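Local coordinates for protein putative DD-carboxypeptidase TP_0574 (Treponema pallidum, PDB 1O75) that probably acts as a zinc-stimulated D,D-carboxypeptidase that may reduce peptidoglycan cross-linking, and binds penicillin, at residues D19-E24 with G48-V53; Q82-S87 with K92-T97; V101-R106 with E143-T148; D261-D266 with T270-S275. The protein carries 2 engineered substitutions. All blocks are in the same frame, centred on the assembly; numbering follows the deposited sequence.

Contact 1 of 4, residues D19-E24 with G48-V53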
loop_
_atom_site.group_PDB
_atom_site.type_symbol
_atom_site.label_atom_id
_atom_site.label_comp_id
_atom_site.label_asym_id
_atom_site.label_seq_id
_atom_site.Cartn_x
_atom_site.Cartn_y
_atom_site.Cartn_z
ATOM N N ASP B 19 13.735 -27.366 -15.600
ATOM C CA ASP B 19 13.384 -28.731 -15.181
ATOM C C ASP B 19 11.900 -28.813 -14.837
ATOM O O ASP B 19 11.233 -29.829 -15.086
ATOM C CB ASP B 19 14.102 -29.168 -13.888
ATOM C CG ASP B 19 15.608 -29.325 -14.034
ATOM O OD1 ASP B 19 16.077 -29.813 -15.086
ATOM O OD2 ASP B 19 16.312 -28.980 -13.038
ATOM N N TYR B 20 11.390 -27.772 -14.190
ATOM C CA TYR B 20 9.989 -27.777 -13.770
ATOM C C TYR B 20 9.015 -27.630 -14.945
ATOM O O TYR B 20 8.049 -28.372 -15.065
ATOM C CB TYR B 20 9.728 -26.629 -12.767
ATOM C CG TYR B 20 8.323 -26.614 -12.202
ATOM C CD1 TYR B 20 7.254 -26.053 -12.918
ATOM C CD2 TYR B 20 8.038 -27.252 -10.999
ATOM C CE1 TYR B 20 5.954 -26.146 -12.450
ATOM C CE2 TYR B 20 6.730 -27.353 -10.529
ATOM C CZ TYR B 20 5.700 -26.802 -11.258
ATOM O OH TYR B 20 4.414 -26.917 -10.798
ATOM N N TRP B 21 9.286 -26.670 -15.811
ATOM C CA TRP B 21 8.359 -26.388 -16.893
ATOM C C TRP B 21 8.438 -27.320 -18.097
ATOM O O TRP B 21 7.497 -27.400 -18.870
ATOM C CB TRP B 21 8.502 -24.913 -17.315
ATOM C CG TRP B 21 7.875 -23.954 -16.315
ATOM C CD1 TRP B 21 8.534 -23.118 -15.428
ATOM C CD2 TRP B 21 6.471 -23.804 -16.035
ATOM N NE1 TRP B 21 7.615 -22.479 -14.612
ATOM C CE2 TRP B 21 6.349 -22.879 -14.962
ATOM C CE3 TRP B 21 5.302 -24.358 -16.587
ATOM C CZ2 TRP B 21 5.116 -22.507 -14.435
ATOM C CZ3 TRP B 21 4.063 -23.975 -16.052
ATOM C CH2 TRP B 21 3.987 -23.061 -14.993
ATOM N N ALA B 22 9.551 -28.027 -18.255
ATOM C CA ALA B 22 9.694 -28.949 -19.392
ATOM C C ALA B 22 8.475 -29.869 -19.515
ATOM O O ALA B 22 7.848 -29.959 -20.573
ATOM C CB ALA B 22 10.953 -29.791 -19.229
ATOM N N GLY B 23 8.148 -30.559 -18.433
ATOM C CA GLY B 23 7.010 -31.459 -18.468
ATOM C C GLY B 23 5.653 -30.776 -18.579
ATOM O O GLY B 23 4.714 -31.366 -19.117
ATOM N N GLU B 24 5.541 -29.549 -18.056
ATOM C CA GLU B 24 4.275 -28.816 -18.082
ATOM C C GLU B 24 3.944 -28.331 -19.475
ATOM O O GLU B 24 2.780 -28.198 -19.812
ATOM C CB GLU B 24 4.331 -27.567 -17.184
ATOM C CG GLU B 24 4.641 -27.834 -15.703
ATOM C CD GLU B 24 3.667 -28.816 -15.080
ATOM O OE1 GLU B 24 2.463 -28.781 -15.429
ATOM O OE2 GLU B 24 4.104 -29.631 -14.238
ATOM N N GLY B 48 14.304 -13.585 -21.820
ATOM C CA GLY B 48 14.599 -14.852 -22.464
ATOM C C GLY B 48 13.658 -15.988 -22.135
ATOM O O GLY B 48 12.448 -15.802 -21.960
ATOM N N MET B 49 14.234 -17.178 -22.079
ATOM C CA MET B 49 13.500 -18.386 -21.771
ATOM C C MET B 49 13.534 -18.681 -20.270
ATOM O O MET B 49 13.192 -17.803 -19.479
ATOM C CB MET B 49 14.060 -19.548 -22.601
ATOM C CG MET B 49 13.755 -19.397 -24.123
ATOM S SD MET B 49 11.939 -19.420 -24.487
ATOM C CE MET B 49 11.577 -21.153 -24.177
ATOM N N PHE B 50 13.935 -19.884 -19.865
ATOM C CA PHE B 50 13.917 -20.221 -18.446
ATOM C C PHE B 50 15.237 -20.341 -17.685
ATOM O O PHE B 50 15.271 -20.907 -16.585
ATOM C CB PHE B 50 13.073 -21.486 -18.230
ATOM C CG PHE B 50 11.611 -21.275 -18.560
ATOM C CD1 PHE B 50 11.143 -21.451 -19.864
ATOM C CD2 PHE B 50 10.730 -20.807 -17.578
ATOM C CE1 PHE B 50 9.802 -21.158 -20.185
ATOM C CE2 PHE B 50 9.392 -20.509 -17.882
ATOM C CZ PHE B 50 8.929 -20.684 -19.182
ATOM N N ASP B 51 16.300 -19.793 -18.254
ATOM C CA ASP B 51 17.620 -19.801 -17.617
ATOM C C ASP B 51 17.550 -18.994 -16.328
ATOM O O ASP B 51 16.686 -18.136 -16.184
ATOM C CB ASP B 51 18.643 -19.155 -18.534
ATOM C CG ASP B 51 18.628 -19.749 -19.913
ATOM O OD1 ASP B 51 19.558 -20.522 -20.232
ATOM O OD2 ASP B 51 17.672 -19.449 -20.670
ATOM N N ALA B 52 18.479 -19.249 -15.409
ATOM C CA ALA B 52 18.499 -18.549 -14.123
ATOM C C ALA B 52 18.373 -17.017 -14.152
ATOM O O ALA B 52 19.174 -16.305 -14.787
ATOM C CB ALA B 52 19.738 -18.945 -13.348
ATOM N N VAL B 53 17.354 -16.535 -13.429
ATOM C CA VAL B 53 17.042 -15.106 -13.273
ATOM C C VAL B 53 18.154 -14.346 -12.501
ATOM O O VAL B 53 18.074 -14.271 -11.276
ATOM C CB VAL B 53 15.693 -14.946 -12.487
ATOM C CG1 VAL B 53 15.412 -13.476 -12.162
ATOM C CG2 VAL B 53 14.542 -15.525 -13.299
#

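Contact 2 of 4, residues Q82-S87 with K92-T97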
loop_
_atom_site.group_PDB
_atom_site.type_symbol
_atom_site.label_atom_id
_atom_site.label_comp_id
_atom_site.label_asym_id
_atom_site.label_seq_id
_atom_site.Cartn_x
_atom_site.Cartn_y
_atom_site.Cartn_z
ATOM N N GLN B 82 25.272 4.122 7.537
ATOM C CA GLN B 82 24.596 5.015 8.457
ATOM C C GLN B 82 23.118 4.618 8.520
ATOM O O GLN B 82 22.511 4.267 7.498
ATOM C CB GLN B 82 24.761 6.458 7.945
ATOM C CG GLN B 82 24.440 6.579 6.432
ATOM C CD GLN B 82 24.919 7.885 5.765
ATOM O OE1 GLN B 82 26.127 8.150 5.657
ATOM N NE2 GLN B 82 23.963 8.692 5.302
ATOM N N GLU B 83 22.539 4.657 9.709
ATOM C CA GLU B 83 21.148 4.267 9.834
ATOM C C GLU B 83 20.230 5.453 9.564
ATOM O O GLU B 83 20.547 6.591 9.904
ATOM C CB GLU B 83 20.866 3.708 11.236
ATOM C CG GLU B 83 19.482 3.088 11.373
ATOM C CD GLU B 83 19.193 2.557 12.783
ATOM O OE1 GLU B 83 19.027 3.364 13.726
ATOM O OE2 GLU B 83 19.138 1.326 12.937
ATOM N N THR B 84 19.095 5.184 8.930
ATOM C CA THR B 84 18.127 6.232 8.668
ATOM C C THR B 84 16.747 5.560 8.759
ATOM O O THR B 84 16.653 4.432 9.205
ATOM C CB THR B 84 18.356 6.880 7.269
ATOM O OG1 THR B 84 17.387 7.915 7.066
ATOM C CG2 THR B 84 18.244 5.859 6.160
ATOM N N GLU B 85 15.683 6.244 8.364
ATOM C CA GLU B 85 14.351 5.628 8.417
ATOM C C GLU B 85 13.698 5.690 7.056
ATOM O O GLU B 85 13.911 6.647 6.337
ATOM C CB GLU B 85 13.440 6.367 9.403
ATOM C CG GLU B 85 13.671 6.008 10.848
ATOM C CD GLU B 85 12.707 6.723 11.799
ATOM O OE1 GLU B 85 12.776 6.440 13.015
ATOM O OE2 GLU B 85 11.891 7.558 11.334
ATOM N N ASP B 86 12.915 4.676 6.694
ATOM C CA ASP B 86 12.226 4.744 5.408
ATOM C C ASP B 86 10.946 5.569 5.626
ATOM O O ASP B 86 10.755 6.176 6.688
ATOM C CB ASP B 86 11.877 3.347 4.852
ATOM C CG ASP B 86 10.938 2.561 5.750
ATOM O OD1 ASP B 86 10.198 3.171 6.565
ATOM O OD2 ASP B 86 10.926 1.312 5.629
ATOM N N SER B 87 10.085 5.591 4.611
ATOM C CA SER B 87 8.836 6.350 4.626
ATOM C C SER B 87 7.878 6.006 5.737
ATOM O O SER B 87 7.147 6.866 6.213
ATOM C CB SER B 87 8.108 6.171 3.279
ATOM O OG SER B 87 8.813 6.845 2.255
ATOM N N LYS B 92 16.486 1.697 8.268
ATOM C CA LYS B 92 17.122 1.172 7.057
ATOM C C LYS B 92 18.547 1.748 7.041
ATOM O O LYS B 92 18.864 2.645 7.842
ATOM C CB LYS B 92 16.371 1.605 5.800
ATOM C CG LYS B 92 16.285 3.096 5.660
ATOM C CD LYS B 92 15.629 3.498 4.361
ATOM C CE LYS B 92 16.512 3.156 3.185
ATOM N NZ LYS B 92 15.803 3.470 1.918
ATOM N N TRP B 93 19.382 1.257 6.131
ATOM C CA TRP B 93 20.780 1.690 6.060
ATOM C C TRP B 93 21.210 2.246 4.719
ATOM O O TRP B 93 20.771 1.768 3.680
ATOM C CB TRP B 93 21.685 0.515 6.442
ATOM C CG TRP B 93 21.535 0.165 7.879
ATOM C CD1 TRP B 93 22.271 0.663 8.918
ATOM C CD2 TRP B 93 20.468 -0.600 8.468
ATOM N NE1 TRP B 93 21.716 0.269 10.119
ATOM C CE2 TRP B 93 20.609 -0.504 9.871
ATOM C CE3 TRP B 93 19.400 -1.351 7.944
ATOM C CZ2 TRP B 93 19.717 -1.132 10.767
ATOM C CZ3 TRP B 93 18.509 -1.981 8.838
ATOM C CH2 TRP B 93 18.679 -1.860 10.233
ATOM N N GLU B 94 22.078 3.259 4.758
ATOM C CA GLU B 94 22.606 3.894 3.560
ATOM C C GLU B 94 24.090 3.508 3.617
ATOM O O GLU B 94 24.712 3.568 4.673
ATOM C CB GLU B 94 22.362 5.388 3.609
ATOM C CG GLU B 94 20.933 5.669 3.137
ATOM C CD GLU B 94 20.395 6.967 3.632
ATOM O OE1 GLU B 94 19.257 7.315 3.237
ATOM O OE2 GLU B 94 21.109 7.630 4.415
ATOM N N TYR B 95 24.633 3.109 2.475
ATOM C CA TYR B 95 25.979 2.572 2.405
ATOM C C TYR B 95 26.978 3.214 1.474
ATOM O O TYR B 95 26.639 3.969 0.566
ATOM C CB TYR B 95 25.914 1.117 1.939
ATOM C CG TYR B 95 25.039 0.173 2.711
ATOM C CD1 TYR B 95 25.585 -0.649 3.684
ATOM C CD2 TYR B 95 23.675 0.027 2.411
ATOM C CE1 TYR B 95 24.819 -1.602 4.340
ATOM C CE2 TYR B 95 22.889 -0.933 3.075
ATOM C CZ TYR B 95 23.473 -1.741 4.034
ATOM O OH TYR B 95 22.753 -2.691 4.726
ATOM N N GLU B 96 28.231 2.822 1.709
ATOM C CA GLU B 96 29.369 3.198 0.884
ATOM C C GLU B 96 30.019 1.830 0.686
ATOM O O GLU B 96 30.173 1.055 1.647
ATOM C CB GLU B 96 30.299 4.150 1.626
ATOM C CG GLU B 96 31.303 4.825 0.718
ATOM C CD GLU B 96 32.226 5.773 1.467
ATOM O OE1 GLU B 96 31.712 6.593 2.266
ATOM O OE2 GLU B 96 33.460 5.699 1.246
ATOM N N THR B 97 30.357 1.488 -0.552
ATOM C CA THR B 97 30.945 0.175 -0.790
ATOM C C THR B 97 32.177 0.247 -1.673
ATOM O O THR B 97 32.468 1.264 -2.255
ATOM C CB THR B 97 29.964 -0.750 -1.515
ATOM O OG1 THR B 97 29.841 -0.309 -2.877
ATOM C CG2 THR B 97 28.589 -0.711 -0.843
#

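Contact 3 of 4, residues V101-R106 with E143-T148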
loop_
_atom_site.group_PDB
_atom_site.type_symbol
_atom_site.label_atom_id
_atom_site.label_comp_id
_atom_site.label_asym_id
_atom_site.label_seq_id
_atom_site.Cartn_x
_atom_site.Cartn_y
_atom_site.Cartn_z
ATOM N N VAL B 101 35.534 -5.400 -4.470
ATOM C CA VAL B 101 35.555 -6.550 -3.583
ATOM C C VAL B 101 34.130 -7.090 -3.464
ATOM O O VAL B 101 33.286 -6.505 -2.784
ATOM C CB VAL B 101 36.111 -6.166 -2.190
ATOM C CG1 VAL B 101 36.165 -7.389 -1.290
ATOM C CG2 VAL B 101 37.513 -5.567 -2.343
ATOM N N THR B 102 33.865 -8.202 -4.142
ATOM C CA THR B 102 32.534 -8.789 -4.109
ATOM C C THR B 102 32.537 -10.211 -3.577
ATOM O O THR B 102 33.573 -10.863 -3.477
ATOM C CB THR B 102 31.904 -8.784 -5.502
ATOM O OG1 THR B 102 32.664 -9.634 -6.372
ATOM C CG2 THR B 102 31.891 -7.367 -6.078
ATOM N N LYS B 103 31.361 -10.691 -3.222
ATOM C CA LYS B 103 31.214 -12.030 -2.707
ATOM C C LYS B 103 29.846 -12.520 -3.170
ATOM O O LYS B 103 28.905 -11.733 -3.272
ATOM C CB LYS B 103 31.276 -12.003 -1.183
ATOM C CG LYS B 103 31.399 -13.366 -0.538
ATOM C CD LYS B 103 32.802 -13.969 -0.729
ATOM C CE LYS B 103 33.856 -13.211 0.073
ATOM N NZ LYS B 103 35.168 -13.940 0.146
ATOM N N MET B 104 29.747 -13.812 -3.462
ATOM C CA MET B 104 28.487 -14.402 -3.894
ATOM C C MET B 104 28.188 -15.565 -2.970
ATOM O O MET B 104 29.037 -16.419 -2.738
ATOM C CB MET B 104 28.582 -14.898 -5.341
ATOM C CG MET B 104 27.249 -15.378 -5.915
ATOM S SD MET B 104 27.363 -15.891 -7.639
ATOM C CE MET B 104 27.498 -14.306 -8.457
ATOM N N VAL B 105 26.980 -15.589 -2.428
ATOM C CA VAL B 105 26.589 -16.645 -1.524
ATOM C C VAL B 105 25.191 -17.089 -1.858
ATOM O O VAL B 105 24.474 -16.397 -2.570
ATOM C CB VAL B 105 26.579 -16.142 -0.049
ATOM C CG1 VAL B 105 27.987 -15.689 0.366
ATOM C CG2 VAL B 105 25.596 -14.970 0.097
ATOM N N ARG B 106 24.820 -18.253 -1.350
ATOM C CA ARG B 106 23.474 -18.752 -1.524
ATOM C C ARG B 106 22.675 -18.142 -0.361
ATOM O O ARG B 106 23.198 -18.022 0.749
ATOM C CB ARG B 106 23.455 -20.282 -1.425
ATOM C CG ARG B 106 24.215 -20.972 -2.552
ATOM C CD ARG B 106 23.977 -22.482 -2.548
ATOM N NE ARG B 106 24.740 -23.155 -1.503
ATOM C CZ ARG B 106 26.064 -23.285 -1.508
ATOM N NH1 ARG B 106 26.785 -22.791 -2.511
ATOM N NH2 ARG B 106 26.673 -23.902 -0.503
ATOM N N GLU B 143 32.382 -10.160 7.668
ATOM C CA GLU B 143 32.449 -8.952 6.844
ATOM C C GLU B 143 31.081 -8.783 6.173
ATOM O O GLU B 143 30.419 -9.768 5.848
ATOM C CB GLU B 143 33.527 -9.054 5.777
ATOM C CG GLU B 143 34.927 -8.765 6.271
ATOM C CD GLU B 143 35.840 -8.332 5.136
ATOM O OE1 GLU B 143 35.729 -7.159 4.698
ATOM O OE2 GLU B 143 36.655 -9.169 4.677
ATOM N N GLU B 144 30.676 -7.540 5.956
ATOM C CA GLU B 144 29.372 -7.236 5.375
ATOM C C GLU B 144 29.460 -6.778 3.922
ATOM O O GLU B 144 30.375 -6.049 3.531
ATOM C CB GLU B 144 28.673 -6.164 6.228
ATOM C CG GLU B 144 27.228 -5.855 5.838
ATOM C CD GLU B 144 26.625 -4.737 6.677
ATOM O OE1 GLU B 144 27.377 -4.099 7.439
ATOM O OE2 GLU B 144 25.406 -4.490 6.570
ATOM N N TYR B 145 28.486 -7.211 3.127
ATOM C CA TYR B 145 28.430 -6.864 1.711
ATOM C C TYR B 145 27.034 -6.374 1.365
ATOM O O TYR B 145 26.068 -6.982 1.775
ATOM C CB TYR B 145 28.752 -8.100 0.869
ATOM C CG TYR B 145 30.168 -8.597 1.035
ATOM C CD1 TYR B 145 31.196 -8.109 0.229
ATOM C CD2 TYR B 145 30.485 -9.538 2.015
ATOM C CE1 TYR B 145 32.502 -8.541 0.393
ATOM C CE2 TYR B 145 31.794 -9.977 2.188
ATOM C CZ TYR B 145 32.792 -9.470 1.371
ATOM O OH TYR B 145 34.086 -9.900 1.546
ATOM N N LYS B 146 26.951 -5.280 0.621
ATOM C CA LYS B 146 25.674 -4.719 0.197
ATOM C C LYS B 146 25.194 -5.472 -1.053
ATOM O O LYS B 146 25.884 -5.498 -2.077
ATOM C CB LYS B 146 25.841 -3.245 -0.146
ATOM C CG LYS B 146 24.592 -2.561 -0.720
ATOM C CD LYS B 146 24.893 -1.107 -1.021
ATOM C CE LYS B 146 24.149 -0.569 -2.236
ATOM N NZ LYS B 146 22.945 0.233 -1.872
ATOM N N ILE B 147 24.013 -6.078 -0.959
ATOM C CA ILE B 147 23.439 -6.829 -2.079
ATOM C C ILE B 147 23.324 -5.980 -3.338
ATOM O O ILE B 147 22.834 -4.851 -3.293
ATOM C CB ILE B 147 22.049 -7.380 -1.690
ATOM C CG1 ILE B 147 22.228 -8.439 -0.604
ATOM C CG2 ILE B 147 21.323 -7.960 -2.949
ATOM C CD1 ILE B 147 20.939 -8.907 0.064
ATOM N N THR B 148 23.809 -6.497 -4.464
ATOM C CA THR B 148 23.690 -5.753 -5.718
ATOM C C THR B 148 23.000 -6.558 -6.834
ATOM O O THR B 148 22.456 -5.981 -7.781
ATOM C CB THR B 148 25.058 -5.305 -6.252
ATOM O OG1 THR B 148 25.896 -6.456 -6.428
ATOM C CG2 THR B 148 25.708 -4.312 -5.291
#

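Contact 4 of 4, residues D261-D266 with T270-S275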
loop_
_atom_site.group_PDB
_atom_site.type_symbol
_atom_site.label_atom_id
_atom_site.label_comp_id
_atom_site.label_asym_id
_atom_site.label_seq_id
_atom_site.Cartn_x
_atom_site.Cartn_y
_atom_site.Cartn_z
ATOM N N ASP B 261 -2.481 -19.642 -19.343
ATOM C CA ASP B 261 -3.116 -20.306 -20.494
ATOM C C ASP B 261 -3.754 -19.138 -21.269
ATOM O O ASP B 261 -4.485 -18.324 -20.694
ATOM C CB ASP B 261 -4.199 -21.308 -20.085
ATOM C CG ASP B 261 -3.630 -22.575 -19.501
ATOM O OD1 ASP B 261 -2.584 -23.052 -19.982
ATOM O OD2 ASP B 261 -4.238 -23.107 -18.573
ATOM N N TYR B 262 -3.470 -19.077 -22.567
ATOM C CA TYR B 262 -3.929 -17.990 -23.440
ATOM C C TYR B 262 -5.012 -18.448 -24.420
ATOM O O TYR B 262 -4.806 -19.399 -25.184
ATOM C CB TYR B 262 -2.717 -17.467 -24.214
ATOM C CG TYR B 262 -2.978 -16.322 -25.164
ATOM C CD1 TYR B 262 -3.784 -15.255 -24.793
ATOM C CD2 TYR B 262 -2.346 -16.273 -26.420
ATOM C CE1 TYR B 262 -3.956 -14.151 -25.639
ATOM C CE2 TYR B 262 -2.510 -15.178 -27.275
ATOM C CZ TYR B 262 -3.316 -14.126 -26.876
ATOM O OH TYR B 262 -3.502 -13.036 -27.702
ATOM N N TYR B 263 -6.140 -17.745 -24.397
ATOM C CA TYR B 263 -7.275 -18.069 -25.251
ATOM C C TYR B 263 -7.482 -17.081 -26.393
ATOM O O TYR B 263 -8.552 -17.051 -27.026
ATOM C CB TYR B 263 -8.536 -18.181 -24.386
ATOM C CG TYR B 263 -8.575 -19.477 -23.584
ATOM C CD1 TYR B 263 -7.827 -19.636 -22.410
ATOM C CD2 TYR B 263 -9.308 -20.575 -24.042
ATOM C CE1 TYR B 263 -7.808 -20.878 -21.711
ATOM C CE2 TYR B 263 -9.297 -21.811 -23.361
ATOM C CZ TYR B 263 -8.544 -21.961 -22.207
ATOM O OH TYR B 263 -8.475 -23.218 -21.603
ATOM N N GLY B 264 -6.448 -16.292 -26.684
ATOM C CA GLY B 264 -6.558 -15.320 -27.761
ATOM C C GLY B 264 -7.748 -14.401 -27.566
ATOM O O GLY B 264 -7.966 -13.874 -26.468
ATOM N N ASP B 265 -8.538 -14.190 -28.614
ATOM C CA ASP B 265 -9.690 -13.307 -28.465
ATOM C C ASP B 265 -10.963 -14.057 -28.066
ATOM O O ASP B 265 -12.043 -13.466 -28.034
ATOM C CB ASP B 265 -9.950 -12.520 -29.755
ATOM C CG ASP B 265 -8.755 -11.678 -30.190
ATOM O OD1 ASP B 265 -8.122 -11.018 -29.333
ATOM O OD2 ASP B 265 -8.455 -11.669 -31.400
ATOM N N ASP B 266 -10.841 -15.345 -27.751
ATOM C CA ASP B 266 -12.014 -16.134 -27.363
ATOM C C ASP B 266 -12.513 -15.900 -25.929
ATOM O O ASP B 266 -12.071 -16.554 -24.977
ATOM C CB ASP B 266 -11.760 -17.636 -27.586
ATOM C CG ASP B 266 -12.945 -18.506 -27.154
ATOM O OD1 ASP B 266 -14.068 -17.979 -27.036
ATOM O OD2 ASP B 266 -12.754 -19.718 -26.928
ATOM N N THR B 270 -12.932 -21.288 -24.660
ATOM C CA THR B 270 -13.139 -22.586 -25.252
ATOM C C THR B 270 -11.949 -23.074 -26.070
ATOM O O THR B 270 -11.581 -24.236 -26.001
ATOM C CB THR B 270 -14.412 -22.555 -26.138
ATOM O OG1 THR B 270 -15.544 -22.259 -25.302
ATOM C CG2 THR B 270 -14.623 -23.918 -26.832
ATOM N N ASN B 271 -11.331 -22.180 -26.826
ATOM C CA ASN B 271 -10.217 -22.562 -27.683
ATOM C C ASN B 271 -8.834 -22.132 -27.162
ATOM O O ASN B 271 -8.368 -21.023 -27.435
ATOM C CB ASN B 271 -10.467 -21.985 -29.071
ATOM C CG ASN B 271 -11.835 -22.414 -29.635
ATOM O OD1 ASN B 271 -12.818 -21.668 -29.588
ATOM N ND2 ASN B 271 -11.895 -23.620 -30.124
ATOM N N LEU B 272 -8.178 -23.022 -26.429
ATOM C CA LEU B 272 -6.866 -22.711 -25.866
ATOM C C LEU B 272 -5.863 -22.517 -27.010
ATOM O O LEU B 272 -5.730 -23.385 -27.888
ATOM C CB LEU B 272 -6.425 -23.849 -24.949
ATOM C CG LEU B 272 -5.022 -23.728 -24.358
ATOM C CD1 LEU B 272 -4.977 -22.572 -23.342
ATOM C CD2 LEU B 272 -4.664 -25.051 -23.718
ATOM N N MET B 273 -5.160 -21.392 -27.002
ATOM C CA MET B 273 -4.197 -21.100 -28.051
ATOM C C MET B 273 -2.762 -21.457 -27.692
ATOM O O MET B 273 -1.981 -21.820 -28.566
ATOM C CB MET B 273 -4.293 -19.628 -28.445
ATOM C CG MET B 273 -5.576 -19.295 -29.203
ATOM S SD MET B 273 -5.705 -20.242 -30.753
ATOM C CE MET B 273 -4.046 -19.944 -31.438
ATOM N N ALA B 274 -2.414 -21.335 -26.413
ATOM C CA ALA B 274 -1.071 -21.678 -25.953
ATOM C C ALA B 274 -0.969 -21.580 -24.424
ATOM O O ALA B 274 -1.825 -20.960 -23.787
ATOM C CB ALA B 274 -0.052 -20.734 -26.599
ATOM N N SER B 275 0.080 -22.195 -23.864
ATOM C CA SER B 275 0.354 -22.179 -22.421
ATOM C C SER B 275 1.797 -21.710 -22.221
ATOM O O SER B 275 2.682 -22.051 -23.012
ATOM C CB SER B 275 0.185 -23.576 -21.826
ATOM O OG SER B 275 -1.171 -23.981 -21.910
HETATM O O HOH W 1 -8.725 -18.946 -29.268
#

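Contact 1 of 4, residues D19-E24 with G48-V53
W21 and F50 make the whole of this contact, the indole coming from helix 17-25 and the phenyl from the loop that precedes strand 53-56. The closest approach brings W21 CD1 to 3.7 Å from F50 CE2, and the same indole carbon lies 3.8 Å from F50 CD2. It is therefore the five-membered half of the tryptophan that is used. Its centroid stands 5.0 Å from that of the phenyl ring, with the planes inclined by 33°, an oblique pair that is neither a stack nor edge-to-face. Each side chain leaves its backbone with CG anti to the carbonyl carbon (chi1 -75° for W21, -65° for F50), which directs both rings into the gap between the backbones, where W21 CA and F50 CA are 8.4 Å apart. The indole is also bounded within the helix, where Y20 CD1 lies 3.8 Å above one face, offset toward the rim. A weak hydrogen bond from W21 NE1 to T278 O gives the ring a polar tether. Beside it, Y20 is engaged by K190 in a cation-pi interaction, while K279 NZ bonds to the carbonyls of M49 and D51, the sequence neighbours of F50. The result is a small, buried aromatic loop-on-helix contact: W21 also reaches T257 and R259 of strand 255-262, consistent with a junction between the domain a and domain C regions of Tp47.

Contact 2 of 4, residues Q82-S87 with K92-T97
T84 and K92 exchange a pair of backbone hydrogen bonds, T84 N to K92 O at 2.8 Å and K92 N to T84 O at 2.9 Å. A second reciprocal pair joins Q82 and E94, with the non-hydrogen-bonded pair E83–W93 between them: a regular antiparallel beta hairpin of strands 69-85 and 91-98. One side-chain bond reinforces it, Q82 NE2 to E94 OE2 at 3.2 Å, the oxygen met nearly end-on while the amide and carboxylate planes stand 61° apart. Charges on the face that carries Q82, T84, K92 and E94 are shared with the second subunit, whose R401 bridges to E94 OE1 and whose D376 binds K92 NZ, so the hairpin takes part in the crystal dimer. On the face of E83 and W93, the extended glutamate chain runs alongside the indole, which also touches a bound xenon. Farther toward the turn, the aliphatic part of K92 packs on D86, K92 CD lying 3.8 Å from D86 CB. K92 CG sits between its backbone N and carbonyl carbon (chi1 59°), and there it presses against T84 CG2 at 3.4 Å, closer than usual van der Waals contact.

Contact 3 of 4, residues V101-R106 with E143-T148
K103 lays its CB over the middle of the Y145 ring, 3.8 Å from the centroid and only 7° off the ring normal, a well-centred CH-pi contact. Beyond CB, the lysine leaves with CG anti to the backbone N (chi1 -169°), and its chain folds at chi2 and chi3 so that CE passes Y145 OH at 3.6 Å before the end leads away. A different part of the same strand meets the ring's rim. V101 O lies in the ring plane at the edge, 3.9 Å from Y145 CE1, and V101 CG1 adds an apolar touch at 4.2 Å from that carbon. No hydrogen bond spans the contact; one aromatic side chain bridges two strands whose local axes pass 7.9 Å apart at 80°. Both strands belong to the curled sheet of domain a and pair with strand 69-85: V101, K103 and V105 with K77, G75 and V73, and E144 with V78. Strand 137-140 flanks K103 and V105 through V140, while strand 91-98 lies against E144 and K146.

Contact 4 of 4, residues D261-D266 with T270-S275
D266 grips the start of the returning chain with one oxygen: OD2 accepts from the backbone groups T270 N and N271 N, both at 2.8 Å. N271 N comes nearly along the C–O axis, T270 N from well above the carboxylate plane; the carboxylate can reach both because its CG stands anti to the backbone N (chi1 178°). OD1 of the same group binds S268 OG. Packing around Y263 is also close: its ring takes L272 CA over one face, 4.0 Å from its centroid, while L272 CD1 reaches Y263 CE1 at 3.7 Å and touches D261 CB. These grips close the loop end of a beta hairpin between strands 255-262 and 274-276. A type II' turn runs from Y263 to D266, with G264 at its positive-phi position, and a classic beta bulge sets M273 and A274 both against Y262. Y262 N donates to A274 O at 2.8 Å, whereas Y262 O accepts from M273 N at 2.7 Å and only weakly from A274 N. At the strand end, S275 OG donates to D261 OD1 at 2.6 Å, an oxygen that also has R259 as partner. The outer side is looser. L272 is exposed although its inner atoms pack on Y263, and M273 keeps only its first carbons near the opposing chain, CB lying 3.3 Å from Y262 O. A single water donates to both Y263 O and N271 O, linking two acceptors that cannot pair with each other.

How the contacts relate
Following the chain from its N terminus, contact 1 closes first, bringing the loop before strand 53-56 back to helix 17-25. Contact 2 is a local hairpin reversal, and contact 3 then closes a longer excursion of 36 residues between strands 101-114 and 143-163. Contact 4 is another short hairpin, far along in domain C. All four loops follow in series, none enclosing or crossing another. Contacts 2 and 3 share the curled sheet through strand 69-85 and touch directly, Y95 and T97 packing on E144 and K146. Contact 4 lies across the chain's centre from both, but comes within about 6 Å of contact 1 at the nearest atoms.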